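Local coordinates for DUF6836 domain-containing protein (Clostridium leptum, PDB 4PW1), which is of unknown function but adopts a unique fold, a nine-stranded antiparallel beta sheet surrounded by alpha-helices, at residues Tyr29-Tyr34 against Phe82-Ala87; Gln115-Ala120 against Ile237-Glu242. One frame throughout, in Å; residues are numbered along the deposited sequence.

Interaction 1: Tyr29-Tyr34 against Phe82-Ala87; sequences YPWNLY and FLKDMA
F82 sits at the middle of this contact, its ring met by both W31 and Y34 of the loop 29-34, which approach from the same side of its plane. With CG anti to its own carbonyl carbon (chi1 -64°), the phenyl leaves strand 80-89 toward the loop. Y34 comes down edge first: its CD1 stands over the centre of the F82 face, 3.8 Å from F82 CG, and the two planes are turned 81° apart, a T-shaped pair. Y34 CB lies over the same face as a CH-pi contact. W31 meets F82 obliquely, the planes at 51°; F82 CD1 lies over one face of the indole, toward its rim, and comes within 3.5 Å of W31 CZ3. At the edge of the F82 ring, in its plane, is P30 O, 3.7 Å from F82 CE1, an oxygen already held by the backbone N of L33.

That bond belongs to the short 3-10 turn 31-33, which follows a cis peptide before P30; W31 and Y34, three residues apart, thus both reach F82 and build a small aromatic cluster between the connection joining strands 24-28 and 39-40 and the main antiparallel sheet. Another ring, Y109 on strand 106-114, meets W31 edge-to-face.

Further along the strand K84 continues the cover with its aliphatic chain. Its CG lies 3.8 Å from W31 CZ3, and its CD reaches 3.5 Å from Y34 OH, a hydroxyl weakly hydrogen-bonded to R74. Bent at chi4, the chain turns NZ to D85 OD2 in a salt bridge whose hydrogen bond is weak, at 3.4 Å.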
# COMPACT_ATOMS: atom_id res chain seq x y z
N TYR B 29 -8.41 3.13 -1.28
CA TYR B 29 -9.58 2.99 -2.12
C TYR B 29 -10.09 4.41 -2.45
O TYR B 29 -10.13 5.27 -1.57
CB TYR B 29 -10.65 2.12 -1.45
CG TYR B 29 -11.95 2.08 -2.24
CD1 TYR B 29 -12.15 1.14 -3.27
CD2 TYR B 29 -12.95 3.03 -2.00
CE1 TYR B 29 -13.31 1.12 -4.01
CE2 TYR B 29 -14.13 3.02 -2.73
CZ TYR B 29 -14.30 2.07 -3.72
OH TYR B 29 -15.43 2.13 -4.47
N PRO B 30 -10.42 4.67 -3.73
CA PRO B 30 -10.45 3.80 -4.89
C PRO B 30 -9.27 4.00 -5.85
O PRO B 30 -9.35 3.60 -7.01
CB PRO B 30 -11.76 4.23 -5.58
CG PRO B 30 -11.75 5.71 -5.39
CD PRO B 30 -11.10 5.94 -4.02
N TRP B 31 -8.18 4.58 -5.36
CA TRP B 31 -7.01 4.83 -6.20
C TRP B 31 -6.38 3.55 -6.70
O TRP B 31 -5.70 3.58 -7.71
CB TRP B 31 -6.01 5.77 -5.52
CG TRP B 31 -6.65 7.11 -5.29
CD1 TRP B 31 -7.26 7.54 -4.16
CD2 TRP B 31 -6.83 8.13 -6.25
NE1 TRP B 31 -7.75 8.80 -4.34
CE2 TRP B 31 -7.51 9.18 -5.62
CE3 TRP B 31 -6.48 8.27 -7.59
CZ2 TRP B 31 -7.87 10.34 -6.30
CZ3 TRP B 31 -6.79 9.44 -8.25
CH2 TRP B 31 -7.48 10.45 -7.60
N ASN B 32 -6.66 2.43 -6.07
CA ASN B 32 -6.22 1.14 -6.59
C ASN B 32 -6.90 0.82 -7.92
O ASN B 32 -6.42 -0.03 -8.67
CB ASN B 32 -6.50 0.01 -5.59
CG ASN B 32 -7.97 0.00 -5.15
OD1 ASN B 32 -8.51 1.04 -4.74
ND2 ASN B 32 -8.60 -1.14 -5.24
N LEU B 33 -8.02 1.46 -8.21
CA LEU B 33 -8.75 1.18 -9.45
C LEU B 33 -8.44 2.19 -10.53
O LEU B 33 -8.93 2.06 -11.63
CB LEU B 33 -10.24 1.18 -9.16
CG LEU B 33 -10.67 0.15 -8.11
CD1 LEU B 33 -12.16 0.29 -7.83
CD2 LEU B 33 -10.37 -1.29 -8.54
N TYR B 34 -7.63 3.20 -10.22
CA TYR B 34 -7.27 4.25 -11.15
C TYR B 34 -6.28 3.67 -12.17
O TYR B 34 -5.30 3.02 -11.78
CB TYR B 34 -6.62 5.39 -10.39
CG TYR B 34 -6.18 6.54 -11.22
CD1 TYR B 34 -7.08 7.56 -11.56
CD2 TYR B 34 -4.87 6.63 -11.70
CE1 TYR B 34 -6.69 8.60 -12.34
CE2 TYR B 34 -4.48 7.69 -12.47
CZ TYR B 34 -5.40 8.66 -12.79
OH TYR B 34 -5.03 9.72 -13.58
N PHE B 82 -12.65 10.61 -10.60
CA PHE B 82 -11.45 10.97 -9.92
C PHE B 82 -11.05 12.40 -10.21
O PHE B 82 -11.00 12.82 -11.36
CB PHE B 82 -10.28 10.12 -10.40
CG PHE B 82 -10.39 8.65 -10.13
CD1 PHE B 82 -9.91 8.11 -8.95
CD2 PHE B 82 -10.93 7.78 -11.08
CE1 PHE B 82 -9.97 6.76 -8.73
CE2 PHE B 82 -10.95 6.43 -10.87
CZ PHE B 82 -10.49 5.92 -9.69
N LEU B 83 -10.68 13.11 -9.14
CA LEU B 83 -9.95 14.38 -9.24
C LEU B 83 -8.58 14.17 -8.67
O LEU B 83 -8.42 14.00 -7.44
CB LEU B 83 -10.68 15.42 -8.44
CG LEU B 83 -10.06 16.80 -8.46
CD1 LEU B 83 -10.25 17.42 -9.83
CD2 LEU B 83 -10.71 17.66 -7.39
N LYS B 84 -7.58 14.12 -9.53
CA LYS B 84 -6.23 13.75 -9.15
C LYS B 84 -5.31 14.96 -9.12
O LYS B 84 -5.11 15.62 -10.12
CB LYS B 84 -5.64 12.74 -10.12
CG LYS B 84 -4.35 12.07 -9.61
CD LYS B 84 -3.74 11.27 -10.75
CE LYS B 84 -2.74 10.24 -10.28
NZ LYS B 84 -1.62 10.88 -9.60
N ASP B 85 -4.70 15.18 -7.96
CA ASP B 85 -3.67 16.20 -7.77
C ASP B 85 -4.04 17.55 -8.35
O ASP B 85 -3.27 18.17 -9.06
CB ASP B 85 -2.32 15.70 -8.30
CG ASP B 85 -1.75 14.57 -7.48
OD1 ASP B 85 -2.05 14.45 -6.26
OD2 ASP B 85 -0.95 13.78 -8.06
N MSE B 86 -5.22 18.08 -7.99
CA MSE B 86 -5.53 19.45 -8.31
C MSE B 86 -4.68 20.37 -7.43
O MSE B 86 -4.70 20.28 -6.19
CB MSE B 86 -7.02 19.75 -8.11
CG MSE B 86 -7.33 21.17 -8.44
SE MSE B 86 -9.25 21.51 -8.20
CE MSE B 86 -9.50 21.31 -6.31
N ALA B 87 -3.95 21.29 -8.08
CA ALA B 87 -2.99 22.17 -7.43
C ALA B 87 -3.67 23.46 -7.07
O ALA B 87 -4.26 24.09 -7.93
CB ALA B 87 -1.76 22.46 -8.34

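Interaction 2: Gln115-Ala120 against Ile237-Glu242; sequences QDEREA and IYSPIE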
# COMPACT_ATOMS: atom_id res chain seq x y z
N GLN B 115 1.72 20.92 0.45
CA GLN B 115 2.91 20.39 -0.20
C GLN B 115 4.18 20.96 0.36
O GLN B 115 5.24 20.43 0.08
CB GLN B 115 2.88 20.71 -1.71
CG GLN B 115 1.67 20.09 -2.40
CD GLN B 115 1.69 18.60 -2.19
OE1 GLN B 115 0.88 18.00 -1.47
NE2 GLN B 115 2.69 18.02 -2.74
N ASP B 116 4.09 22.01 1.15
CA ASP B 116 5.29 22.60 1.71
C ASP B 116 5.36 22.39 3.22
O ASP B 116 6.13 23.05 3.88
CB ASP B 116 5.36 24.08 1.36
CG ASP B 116 5.27 24.32 -0.13
OD1 ASP B 116 6.13 23.78 -0.87
OD2 ASP B 116 4.35 25.05 -0.58
N GLU B 117 4.61 21.45 3.78
CA GLU B 117 4.65 21.30 5.22
C GLU B 117 5.97 20.65 5.67
O GLU B 117 6.60 19.89 4.94
CB GLU B 117 3.43 20.54 5.75
CG GLU B 117 3.43 19.09 5.45
CD GLU B 117 2.27 18.33 6.10
OE1 GLU B 117 1.36 18.94 6.75
OE2 GLU B 117 2.28 17.10 5.94
N ARG B 118 6.42 20.98 6.85
CA ARG B 118 7.67 20.35 7.29
C ARG B 118 7.46 18.88 7.69
O ARG B 118 6.35 18.44 8.03
CB ARG B 118 8.33 21.10 8.44
CG ARG B 118 7.50 21.14 9.67
CD ARG B 118 8.23 21.90 10.75
NE ARG B 118 7.38 21.86 11.92
CZ ARG B 118 7.44 20.93 12.86
NH1 ARG B 118 8.35 19.95 12.80
NH2 ARG B 118 6.56 20.99 13.84
N GLU B 119 8.55 18.15 7.65
CA GLU B 119 8.55 16.77 8.02
C GLU B 119 8.51 16.65 9.54
O GLU B 119 9.32 17.23 10.24
CB GLU B 119 9.81 16.12 7.46
CG GLU B 119 9.90 14.62 7.68
CD GLU B 119 11.14 14.04 7.04
OE1 GLU B 119 11.32 14.24 5.82
OE2 GLU B 119 11.94 13.40 7.76
N ALA B 120 7.53 15.92 10.05
CA ALA B 120 7.46 15.68 11.50
C ALA B 120 8.62 14.81 11.94
O ALA B 120 8.99 13.89 11.23
CB ALA B 120 6.17 14.95 11.82
N ILE B 237 -6.91 10.26 7.42
CA ILE B 237 -5.56 10.72 7.18
C ILE B 237 -5.26 11.91 8.06
O ILE B 237 -5.84 13.01 7.87
CB ILE B 237 -5.38 11.16 5.70
CG1 ILE B 237 -5.76 10.00 4.78
CG2 ILE B 237 -3.97 11.66 5.44
CD1 ILE B 237 -5.83 10.42 3.33
N TYR B 238 -4.41 11.68 9.06
CA TYR B 238 -4.10 12.67 10.07
C TYR B 238 -2.76 13.33 9.80
O TYR B 238 -1.76 12.63 9.58
CB TYR B 238 -4.09 12.02 11.44
CG TYR B 238 -3.93 12.96 12.61
CD1 TYR B 238 -5.02 13.70 13.09
CD2 TYR B 238 -2.73 13.05 13.31
CE1 TYR B 238 -4.91 14.51 14.19
CE2 TYR B 238 -2.61 13.87 14.43
CZ TYR B 238 -3.71 14.61 14.85
OH TYR B 238 -3.62 15.41 15.96
N SER B 239 -2.76 14.66 9.83
CA SER B 239 -1.54 15.44 9.79
C SER B 239 -1.03 15.74 11.23
O SER B 239 -1.73 16.41 12.01
CB SER B 239 -1.76 16.75 9.08
OG SER B 239 -0.68 17.61 9.34
N PRO B 240 0.16 15.24 11.59
CA PRO B 240 0.73 15.56 12.88
C PRO B 240 1.16 17.04 12.95
O PRO B 240 1.19 17.60 14.01
CB PRO B 240 1.95 14.62 12.99
CG PRO B 240 2.34 14.38 11.57
CD PRO B 240 1.01 14.31 10.84
N ILE B 241 1.43 17.68 11.82
CA ILE B 241 1.78 19.08 11.82
C ILE B 241 0.52 19.94 12.12
O ILE B 241 0.55 20.79 13.01
CB ILE B 241 2.40 19.49 10.48
CG1 ILE B 241 3.61 18.59 10.14
CG2 ILE B 241 2.77 20.95 10.50
CD1 ILE B 241 4.65 18.52 11.24
N GLU B 242 -0.56 19.71 11.38
CA GLU B 242 -1.81 20.46 11.58
C GLU B 242 -2.64 19.98 12.74
O GLU B 242 -3.56 20.66 13.14
CB GLU B 242 -2.67 20.46 10.32
CG GLU B 242 -1.91 20.95 9.09
CD GLU B 242 -2.81 21.27 7.88
OE1 GLU B 242 -4.06 21.26 8.02
OE2 GLU B 242 -2.27 21.47 6.78
O HOH W 1 0.41 21.42 6.86
O HOH W 2 1.48 16.00 8.04
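The close-packed half of this contact is largely aliphatic and centres on I241, just past the end of strand 233-239. Its CG1, anti to the carbonyl carbon, presses 3.5 Å from R118 O, itself hydrogen-bonded by N220 ND2, and I241 CD1 reaches A120 CB at 3.9 Å; P240 CG touches A120 CB as well. On the outside R118 closes over I241: its chain runs extended from CG to NE and sets one guanidinium face above I241 CD1, with CZ 4.0 Å away, while NH1 makes a salt bridge to E124 on helix 122-141.

The polar half is looser and wet. E117 starts from the crowded chi1 position (72°) and then stretches out, placing OE1 3.6 Å from S239 OG. Here water does the joining: water 1 donates to both E117 OE1 and E242 OE2, and water 2 donates to E117 OE2 while accepting from S239 OG. The serine hydroxyl in turn accepts the backbone N of E242 at 2.9 Å, nearly straight at 173°, an ST motif fixing the turn between strands 233-239 and 244-251.

E117 OE1 and E242 OE2 stand 4.4 Å apart. Two carboxylates this close would probably repel; the shared water donor, with N220 ND2 bonded to E117 OE2 and R244 in a salt bridge with E242 OE1, would ease that and is consistent with both being ionised.

How the interactions relate
Both interactions bring a loop against the same antiparallel sheet, with centres about 20 Å apart, nearest atoms about 7 Å apart and no direct touch. Interaction 1 sets the loop 29-34 against strand 80-89, in one half of the strand order; interaction 2 joins the loop between strand 106-114 and helix 122-141 to the end of strand 233-239, in the other half. Both are partly buried, interaction 1 more so. Ring-on-ring contact dominates interaction 1, whereas interaction 2 relies on a small aliphatic patch plus water bridges. Backbone hydrogen bonds from Y29 tie the loop of interaction 1 to the second subunit; interaction 2 stays within one chain of the assembly.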